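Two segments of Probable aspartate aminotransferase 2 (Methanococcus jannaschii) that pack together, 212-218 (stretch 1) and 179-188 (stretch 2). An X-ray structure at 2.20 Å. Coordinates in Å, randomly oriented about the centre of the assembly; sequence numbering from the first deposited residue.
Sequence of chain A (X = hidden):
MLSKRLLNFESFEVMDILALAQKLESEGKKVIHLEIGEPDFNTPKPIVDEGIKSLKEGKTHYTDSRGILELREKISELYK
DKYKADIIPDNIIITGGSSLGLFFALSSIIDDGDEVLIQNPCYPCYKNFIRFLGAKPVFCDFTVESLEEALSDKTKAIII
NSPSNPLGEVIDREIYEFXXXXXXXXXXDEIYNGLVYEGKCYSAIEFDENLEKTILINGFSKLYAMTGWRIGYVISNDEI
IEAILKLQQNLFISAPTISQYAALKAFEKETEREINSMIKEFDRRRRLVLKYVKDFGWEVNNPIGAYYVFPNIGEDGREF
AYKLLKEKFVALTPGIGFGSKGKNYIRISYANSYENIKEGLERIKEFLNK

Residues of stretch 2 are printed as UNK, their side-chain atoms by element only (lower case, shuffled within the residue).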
# COMPACT_ATOMS: atom_id res chain seq x y z
N GLU A 212 -6.88 13.83 -20.86
CA GLU A 212 -7.29 15.14 -20.38
C GLU A 212 -8.22 15.02 -19.20
O GLU A 212 -8.13 15.78 -18.24
CB GLU A 212 -8.01 15.91 -21.50
CG GLU A 212 -7.14 16.19 -22.72
CD GLU A 212 -7.91 16.88 -23.84
OE1 GLU A 212 -7.30 17.14 -24.90
OE2 GLU A 212 -9.12 17.15 -23.66
N LYS A 213 -9.13 14.05 -19.26
CA LYS A 213 -10.08 13.86 -18.18
C LYS A 213 -10.25 12.40 -17.76
O LYS A 213 -11.29 12.02 -17.21
CB LYS A 213 -11.44 14.46 -18.57
CG LYS A 213 -12.00 13.92 -19.88
CD LYS A 213 -13.18 14.75 -20.36
CE LYS A 213 -14.20 15.00 -19.25
NZ LYS A 213 -15.32 15.87 -19.69
N THR A 214 -9.24 11.58 -18.01
CA THR A 214 -9.33 10.19 -17.61
C THR A 214 -8.14 9.74 -16.77
O THR A 214 -7.02 10.23 -16.92
CB THR A 214 -9.44 9.21 -18.82
OG1 THR A 214 -8.19 8.54 -19.01
CG2 THR A 214 -9.79 9.95 -20.08
N ILE A 215 -8.41 8.81 -15.86
CA ILE A 215 -7.38 8.23 -15.02
C ILE A 215 -7.56 6.74 -15.28
O ILE A 215 -8.61 6.17 -15.00
CB ILE A 215 -7.58 8.53 -13.53
CG1 ILE A 215 -7.64 10.04 -13.32
CG2 ILE A 215 -6.42 7.94 -12.74
CD1 ILE A 215 -7.74 10.47 -11.87
N LEU A 216 -6.54 6.13 -15.86
CA LEU A 216 -6.59 4.72 -16.21
C LEU A 216 -5.88 3.88 -15.14
O LEU A 216 -4.74 4.15 -14.75
CB LEU A 216 -5.93 4.54 -17.58
CG LEU A 216 -6.12 3.23 -18.36
CD1 LEU A 216 -5.55 3.41 -19.75
CD2 LEU A 216 -5.45 2.07 -17.64
N ILE A 217 -6.57 2.85 -14.69
CA ILE A 217 -6.02 1.98 -13.67
C ILE A 217 -5.92 0.56 -14.19
O ILE A 217 -6.91 0.01 -14.71
CB ILE A 217 -6.89 2.03 -12.39
CG1 ILE A 217 -6.91 3.46 -11.84
CG2 ILE A 217 -6.32 1.07 -11.33
CD1 ILE A 217 -7.88 3.67 -10.73
N ASN A 218 -4.72 -0.02 -14.10
CA ASN A 218 -4.47 -1.39 -14.51
C ASN A 218 -3.31 -1.92 -13.66
O ASN A 218 -2.76 -1.20 -12.82
CB ASN A 218 -4.12 -1.46 -16.01
CG ASN A 218 -4.51 -2.79 -16.66
OD1 ASN A 218 -4.58 -3.83 -16.00
ND2 ASN A 218 -4.77 -2.76 -17.96
N UNK A 179 -19.91 9.70 -21.29
CA UNK A 179 -19.15 10.19 -20.14
C UNK A 179 -18.16 11.30 -20.49
O UNK A 179 -18.05 12.28 -19.74
c UNK A 179 -18.42 9.04 -19.46
N UNK A 180 -17.45 11.16 -21.60
CA UNK A 180 -16.48 12.19 -21.99
C UNK A 180 -17.10 13.51 -22.40
O UNK A 180 -16.43 14.54 -22.38
c UNK A 180 -12.65 8.97 -21.46
c UNK A 180 -12.50 10.34 -21.30
c UNK A 180 -14.66 9.35 -22.72
c UNK A 180 -13.73 8.47 -22.17
c UNK A 180 -13.43 11.20 -21.85
c UNK A 180 -14.53 10.72 -22.57
o UNK A 180 -11.73 8.10 -20.91
c UNK A 180 -15.57 11.67 -23.10
N UNK A 181 -18.38 13.50 -22.79
CA UNK A 181 -19.07 14.73 -23.18
C UNK A 181 -19.76 15.34 -21.96
O UNK A 181 -19.86 16.56 -21.84
c UNK A 181 -18.96 15.56 -26.23
o UNK A 181 -19.20 16.64 -25.66
c UNK A 181 -20.14 14.45 -24.26
o UNK A 181 -18.22 15.47 -27.23
c UNK A 181 -19.60 14.29 -25.69
N UNK A 182 -20.20 14.48 -21.05
CA UNK A 182 -20.96 14.94 -19.89
C UNK A 182 -20.35 14.87 -18.49
O UNK A 182 -20.82 15.58 -17.59
c UNK A 182 -22.28 14.18 -19.89
c UNK A 182 -23.06 14.43 -21.16
n UNK A 182 -23.17 13.42 -21.99
o UNK A 182 -23.53 15.53 -21.39
N UNK A 183 -19.34 14.04 -18.28
CA UNK A 183 -18.77 13.90 -16.95
C UNK A 183 -17.35 14.44 -16.83
O UNK A 183 -16.48 14.10 -17.63
c UNK A 183 -20.26 11.92 -16.65
c UNK A 183 -18.82 12.43 -16.51
c UNK A 183 -18.32 12.27 -15.07
c UNK A 183 -20.43 10.44 -16.39
N UNK A 184 -17.08 15.29 -15.83
CA UNK A 184 -15.74 15.84 -15.67
C UNK A 184 -14.56 14.87 -15.58
O UNK A 184 -13.49 15.14 -16.12
c UNK A 184 -17.07 16.21 -13.72
c UNK A 184 -15.88 16.75 -14.44
c UNK A 184 -18.01 15.81 -14.81
N UNK A 185 -14.74 13.73 -14.92
CA UNK A 185 -13.65 12.77 -14.81
C UNK A 185 -14.07 11.32 -15.03
O UNK A 185 -15.08 10.87 -14.51
c UNK A 185 -10.87 14.17 -13.99
c UNK A 185 -12.46 15.14 -12.48
o UNK A 185 -9.72 17.49 -12.99
c UNK A 185 -11.67 16.28 -12.38
c UNK A 185 -10.08 15.31 -13.89
c UNK A 185 -12.95 12.87 -13.44
c UNK A 185 -10.48 16.36 -13.08
c UNK A 185 -12.07 14.07 -13.29
N UNK A 186 -13.28 10.60 -15.83
CA UNK A 186 -13.53 9.20 -16.11
C UNK A 186 -12.42 8.38 -15.45
O UNK A 186 -11.24 8.56 -15.77
c UNK A 186 -13.33 7.38 -17.85
c UNK A 186 -13.53 8.88 -17.63
c UNK A 186 -15.08 10.76 -18.40
c UNK A 186 -14.86 9.28 -18.29
N UNK A 187 -12.78 7.52 -14.52
CA UNK A 187 -11.81 6.65 -13.86
C UNK A 187 -12.08 5.27 -14.45
O UNK A 187 -13.11 4.66 -14.18
c UNK A 187 -11.93 8.19 -10.28
c UNK A 187 -12.01 6.65 -12.33
c UNK A 187 -11.79 8.07 -11.79
c UNK A 187 -11.05 5.66 -11.67
N UNK A 188 -11.17 4.80 -15.29
CA UNK A 188 -11.34 3.51 -15.95
C UNK A 188 -10.54 2.41 -15.27
O UNK A 188 -9.31 2.46 -15.21
o UNK A 188 -11.34 2.54 -18.19
c UNK A 188 -10.92 3.64 -17.42

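Position 179 carries a single side-chain carbon; its CB is 7.3 Å from Lys213 CE, too far to touch stretch 1. One carbon and nothing beyond it make this Ala179, on a helix that begins earlier in the chain. At position 180 one carbon leads to a six-carbon ring bearing an oxygen. The ring presents its edge to Lys213, and its oxygen lies beside Thr214, where the model is too tight to interpret. The residue is Tyr180; its CD2 is 3.7 Å from Lys213 CG, and its backbone O accepts a hydrogen bond from Lys213 NZ at 3.2 Å.

Position 181 has three carbons in a row, the third holding two oxygens, a carboxylate that identifies Glu181. Position 182 has two carbons, the second bearing one oxygen and one nitrogen, the amide of Asn182. Both direct CA-to-CB away from stretch 1 and touch none of it.

Four carbons forked at the first, with one arm two carbons long, occupy position 183: Ile183. Here the chain leaves helical geometry, although Ile183 N still bonds to Ala179 O at 2.6 Å. Its carbonyl meets the lysine, with Ile183 O 2.9 Å from Lys213 CE. Three carbons close a ring onto the backbone nitrogen at position 184, which is therefore Pro184; its O is 3.2 Å from Lys213 CE.

Position 185 again shows one carbon and a six-carbon ring with an oxygen, now set obliquely to Lys213 O: Tyr185. Its CA makes a CA-H...O contact with that Lys213 O at 3.4 Å.

Position 186 has four carbons forked at the first, with one longer arm, and its CB is 4.3 Å from Thr214 CB; it is Ile186. The same forked set at position 187 packs against Ile217 and gives Ile187, whose CG2 is 3.9 Å from Ile217 CD1. Position 188 ends in one carbon and one oxygen, the hydroxymethyl of Ser188, whose hydroxyl bonds elsewhere in the structure.

The contact is a parallel strand pairing, with axes 4.7 Å apart and 7° from alignment. Ile186 N donates to Lys213 O at 2.8 Å and Ile215 N to Ile186 O at 2.8 Å; Ser188 N then reaches Ile215 O at 2.9 Å, and Ile217 N reaches Ser188 O at 2.8 Å. These four bonds join backbone atoms and follow the register in which Thr214 pairs with Ile186, Ile215 with Ile187 and Leu216 with Ser188. Thr214 and Ile186 share one sheet face with Leu216 and Ser188, while Ile215 and Ile187 occupy the other. Before the strands, Lys213 extends the contact: its NZ donates to Tyr180 O in the helix, and its CE lies against the carbonyls of Ile183 and Pro184 just after it.

Stretch 2 (179-188) AYENIPYIIS
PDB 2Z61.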